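PDB 2XSG: CCMAN5 from Cellulosimicrobium cellulans, which hydrolyses alpha-mannosidic linkages as a family 92 glycoside hydrolase and enables mannose-6-phosphate modification of yeast-produced lysosomal enzymes, probably by uncapping phosphorylated glycans. Local coordinates for residues S73-T84 with P157-T168. Sequence-based numbering, arbitrary orientation.
Sequences SGGGGDLLVVPT and PSLVVDLETNNT
Strands 80-84 and 158-162 pair antiparallel, their axes 4.5 Å apart at closest approach, in a sheet of the N-terminal beta domain of this family 92 enzyme; L80, V82 and T84 form the hydrogen-bonded pairs with D162, V160 and S158. On the face of V81, P83, V161 and L159, the CD2 branch of L159 lies 3.8 Å from P83 CB, and Y149 of strand 144-150 packs over V81, P83 and L159. P83, with no amide hydrogen, suits a non-hydrogen-bonded position. On the other face beta-branched V82 and V160 meet, and L80 CD2 comes 3.5 Å from T165 OG1.

Just past the strands the regular pairing gives way to a water bridge: water 3 accepts from L79 N and donates to D162 O and T165 O. The glycine run follows: G74, G76 and G77 have positive phi, and a side chain on G77 would strike the N167 amide. N166, with CG anti to its own nitrogen (chi1 -171°), lies alongside D78, and its ND2 reaches OD2 of D78 at 3.1 Å from above the carboxylate plane. The same carboxylate takes a salt bridge from R170 and a bond from Y200. N166 OD1 accepts T168 N in an Asx turn, so an alanine here would probably leave T168 N without that acceptor and D78 without one of its donors. N167 docks on the glycines: its backbone N bonds G76 O, R42 holds its OD1, and its ND2 gives a fairly straight bond (165°) to G75 O, 2.9 Å away and well above that carbonyl's plane.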
loop_
_atom_site.group_PDB
_atom_site.type_symbol
_atom_site.label_atom_id
_atom_site.label_comp_id
_atom_site.label_asym_id
_atom_site.label_seq_id
_atom_site.Cartn_x
_atom_site.Cartn_y
_atom_site.Cartn_z
ATOM N N SER A 73 15.035 0.431 2.700
ATOM C CA SER A 73 15.339 -0.927 3.144
ATOM C C SER A 73 14.155 -1.501 3.929
ATOM O O SER A 73 14.300 -2.442 4.703
ATOM C CB SER A 73 16.662 -0.962 3.947
ATOM O OG SER A 73 16.582 -0.168 5.125
ATOM N N GLY A 74 12.977 -0.912 3.723
ATOM C CA GLY A 74 11.760 -1.336 4.417
ATOM C C GLY A 74 11.632 -0.760 5.813
ATOM O O GLY A 74 12.623 -0.359 6.417
ATOM N N GLY A 75 10.401 -0.728 6.317
ATOM C CA GLY A 75 10.103 -0.262 7.666
ATOM C C GLY A 75 9.624 -1.355 8.598
ATOM O O GLY A 75 9.353 -2.491 8.174
ATOM N N GLY A 76 9.528 -1.020 9.882
ATOM C CA GLY A 76 9.198 -2.033 10.901
ATOM C C GLY A 76 10.259 -3.124 10.974
ATOM O O GLY A 76 11.459 -2.825 10.957
ATOM N N GLY A 77 9.817 -4.383 11.037
ATOM C CA GLY A 77 10.741 -5.527 11.195
ATOM C C GLY A 77 11.188 -5.723 12.644
ATOM O O GLY A 77 12.211 -6.360 12.897
ATOM N N ASP A 78 10.412 -5.180 13.587
ATOM C CA ASP A 78 10.703 -5.260 15.026
ATOM C C ASP A 78 10.346 -6.613 15.626
ATOM O O ASP A 78 9.413 -7.278 15.163
ATOM C CB ASP A 78 9.898 -4.214 15.817
ATOM C CG ASP A 78 10.241 -2.777 15.432
ATOM O OD1 ASP A 78 9.372 -2.082 14.839
ATOM O OD2 ASP A 78 11.374 -2.359 15.728
ATOM N N LEU A 79 11.079 -6.970 16.684
ATOM C CA LEU A 79 10.765 -8.086 17.562
ATOM C C LEU A 79 10.976 -9.421 16.841
ATOM O O LEU A 79 10.014 -10.062 16.414
ATOM C CB LEU A 79 9.344 -7.969 18.112
ATOM C CG LEU A 79 9.049 -8.472 19.534
ATOM C CD1 LEU A 79 7.791 -7.789 20.083
ATOM C CD2 LEU A 79 8.897 -9.994 19.576
ATOM N N LEU A 80 12.240 -9.816 16.718
ATOM C CA LEU A 80 12.592 -11.030 16.007
ATOM C C LEU A 80 12.603 -12.203 16.968
ATOM O O LEU A 80 13.337 -12.198 17.961
ATOM C CB LEU A 80 13.941 -10.877 15.276
ATOM C CG LEU A 80 14.487 -12.094 14.504
ATOM C CD1 LEU A 80 13.665 -12.366 13.249
ATOM C CD2 LEU A 80 15.964 -11.880 14.144
ATOM N N VAL A 81 11.767 -13.194 16.677
ATOM C CA VAL A 81 11.716 -14.438 17.454
ATOM C C VAL A 81 12.334 -15.591 16.651
ATOM O O VAL A 81 11.849 -15.933 15.581
ATOM C CB VAL A 81 10.263 -14.784 17.856
ATOM C CG1 VAL A 81 10.172 -16.204 18.496
ATOM C CG2 VAL A 81 9.657 -13.684 18.785
ATOM N N VAL A 82 13.413 -16.162 17.185
ATOM C CA VAL A 82 14.205 -17.173 16.507
ATOM C C VAL A 82 14.217 -18.482 17.307
ATOM O O VAL A 82 14.773 -18.515 18.418
ATOM C CB VAL A 82 15.690 -16.711 16.325
ATOM C CG1 VAL A 82 16.508 -17.776 15.598
ATOM C CG2 VAL A 82 15.765 -15.394 15.571
ATOM N N PRO A 83 13.642 -19.567 16.746
ATOM C CA PRO A 83 13.722 -20.869 17.407
ATOM C C PRO A 83 15.099 -21.510 17.200
ATOM O O PRO A 83 15.669 -21.422 16.105
ATOM C CB PRO A 83 12.643 -21.683 16.686
ATOM C CG PRO A 83 12.635 -21.120 15.299
ATOM C CD PRO A 83 12.885 -19.646 15.481
ATOM N N THR A 84 15.629 -22.138 18.247
ATOM C CA THR A 84 16.947 -22.760 18.175
ATOM C C THR A 84 17.115 -23.848 19.231
ATOM O O THR A 84 16.485 -23.789 20.296
ATOM C CB THR A 84 18.070 -21.716 18.307
ATOM O OG1 THR A 84 19.332 -22.345 18.082
ATOM C CG2 THR A 84 18.057 -21.042 19.689
ATOM N N PRO A 157 14.699 -26.872 23.695
ATOM C CA PRO A 157 14.133 -25.785 22.892
ATOM C C PRO A 157 14.458 -24.418 23.472
ATOM O O PRO A 157 14.545 -24.242 24.698
ATOM C CB PRO A 157 12.614 -26.023 22.988
ATOM C CG PRO A 157 12.463 -27.460 23.403
ATOM C CD PRO A 157 13.628 -27.643 24.355
ATOM N N SER A 158 14.659 -23.458 22.584
ATOM C CA SER A 158 14.889 -22.093 23.012
ATOM C C SER A 158 14.329 -21.119 21.971
ATOM O O SER A 158 14.293 -21.417 20.771
ATOM C CB SER A 158 16.383 -21.879 23.248
ATOM O OG SER A 158 16.662 -20.513 23.423
ATOM N N LEU A 159 13.869 -19.970 22.438
ATOM C CA LEU A 159 13.456 -18.913 21.543
ATOM C C LEU A 159 14.239 -17.679 21.926
ATOM O O LEU A 159 14.234 -17.283 23.091
ATOM C CB LEU A 159 11.948 -18.638 21.671
ATOM C CG LEU A 159 10.970 -19.754 21.291
ATOM C CD1 LEU A 159 9.537 -19.310 21.489
ATOM C CD2 LEU A 159 11.160 -20.173 19.837
ATOM N N VAL A 160 14.934 -17.105 20.955
ATOM C CA VAL A 160 15.629 -15.848 21.142
ATOM C C VAL A 160 14.629 -14.762 20.776
ATOM O O VAL A 160 13.983 -14.855 19.716
ATOM C CB VAL A 160 16.855 -15.751 20.221
ATOM C CG1 VAL A 160 17.437 -14.346 20.232
ATOM C CG2 VAL A 160 17.912 -16.776 20.632
ATOM N N VAL A 161 14.489 -13.763 21.643
ATOM C CA VAL A 161 13.659 -12.607 21.339
ATOM C C VAL A 161 14.637 -11.444 21.141
ATOM O O VAL A 161 15.161 -10.915 22.104
ATOM C CB VAL A 161 12.618 -12.330 22.468
ATOM C CG1 VAL A 161 11.725 -11.141 22.130
ATOM C CG2 VAL A 161 11.773 -13.578 22.769
ATOM N N ASP A 162 14.905 -11.094 19.885
ATOM C CA ASP A 162 15.892 -10.070 19.540
ATOM C C ASP A 162 15.203 -8.719 19.319
ATOM O O ASP A 162 14.408 -8.539 18.361
ATOM C CB ASP A 162 16.653 -10.510 18.295
ATOM C CG ASP A 162 17.906 -9.707 18.048
ATOM O OD1 ASP A 162 17.938 -8.488 18.322
ATOM O OD2 ASP A 162 18.894 -10.296 17.579
ATOM N N LEU A 163 15.509 -7.765 20.187
ATOM C CA LEU A 163 14.825 -6.471 20.157
ATOM C C LEU A 163 15.605 -5.385 19.437
ATOM O O LEU A 163 15.202 -4.220 19.429
ATOM C CB LEU A 163 14.450 -6.017 21.569
ATOM C CG LEU A 163 13.287 -6.726 22.279
ATOM C CD1 LEU A 163 12.074 -6.899 21.357
ATOM C CD2 LEU A 163 13.713 -8.056 22.774
ATOM N N GLU A 164 16.723 -5.766 18.825
ATOM C CA GLU A 164 17.496 -4.802 18.042
ATOM C C GLU A 164 17.016 -4.771 16.586
ATOM O O GLU A 164 16.987 -3.714 15.980
ATOM C CB GLU A 164 18.992 -5.114 18.119
ATOM C CG GLU A 164 19.888 -3.989 17.586
ATOM C CD GLU A 164 20.029 -4.009 16.061
ATOM O OE1 GLU A 164 19.739 -5.049 15.434
ATOM O OE2 GLU A 164 20.420 -2.970 15.484
ATOM N N THR A 165 16.639 -5.940 16.049
ATOM C CA THR A 165 16.258 -6.124 14.634
ATOM C C THR A 165 15.255 -5.070 14.166
ATOM O O THR A 165 14.205 -4.868 14.794
ATOM C CB THR A 165 15.674 -7.537 14.385
ATOM O OG1 THR A 165 16.531 -8.521 14.966
ATOM C CG2 THR A 165 15.506 -7.826 12.890
ATOM N N ASN A 166 15.621 -4.368 13.096
ATOM C CA ASN A 166 14.712 -3.442 12.414
ATOM C C ASN A 166 15.094 -3.351 10.947
ATOM O O ASN A 166 16.278 -3.432 10.623
ATOM C CB ASN A 166 14.761 -2.054 13.063
ATOM C CG ASN A 166 13.687 -1.129 12.529
ATOM O OD1 ASN A 166 13.858 -0.506 11.485
ATOM N ND2 ASN A 166 12.578 -1.010 13.263
ATOM N N ASN A 167 14.100 -3.163 10.078
ATOM C CA ASN A 167 14.332 -3.052 8.634
ATOM C C ASN A 167 15.138 -1.832 8.206
ATOM O O ASN A 167 15.777 -1.846 7.144
ATOM C CB ASN A 167 13.011 -3.158 7.847
ATOM C CG ASN A 167 12.457 -4.573 7.854
ATOM O OD1 ASN A 167 13.215 -5.544 7.900
ATOM N ND2 ASN A 167 11.150 -4.698 7.822
ATOM N N THR A 168 15.128 -0.799 9.045
ATOM C CA THR A 168 15.879 0.417 8.763
ATOM C C THR A 168 16.721 0.898 9.935
ATOM O O THR A 168 17.915 1.097 9.779
ATOM C CB THR A 168 14.962 1.552 8.271
ATOM O OG1 THR A 168 14.468 1.218 6.973
ATOM C CG2 THR A 168 15.725 2.874 8.179
HETATM O O HOH W 1 15.105 2.743 4.718
HETATM O O HOH W 2 11.654 0.868 10.602
HETATM O O HOH W 3 13.461 -5.963 17.245
#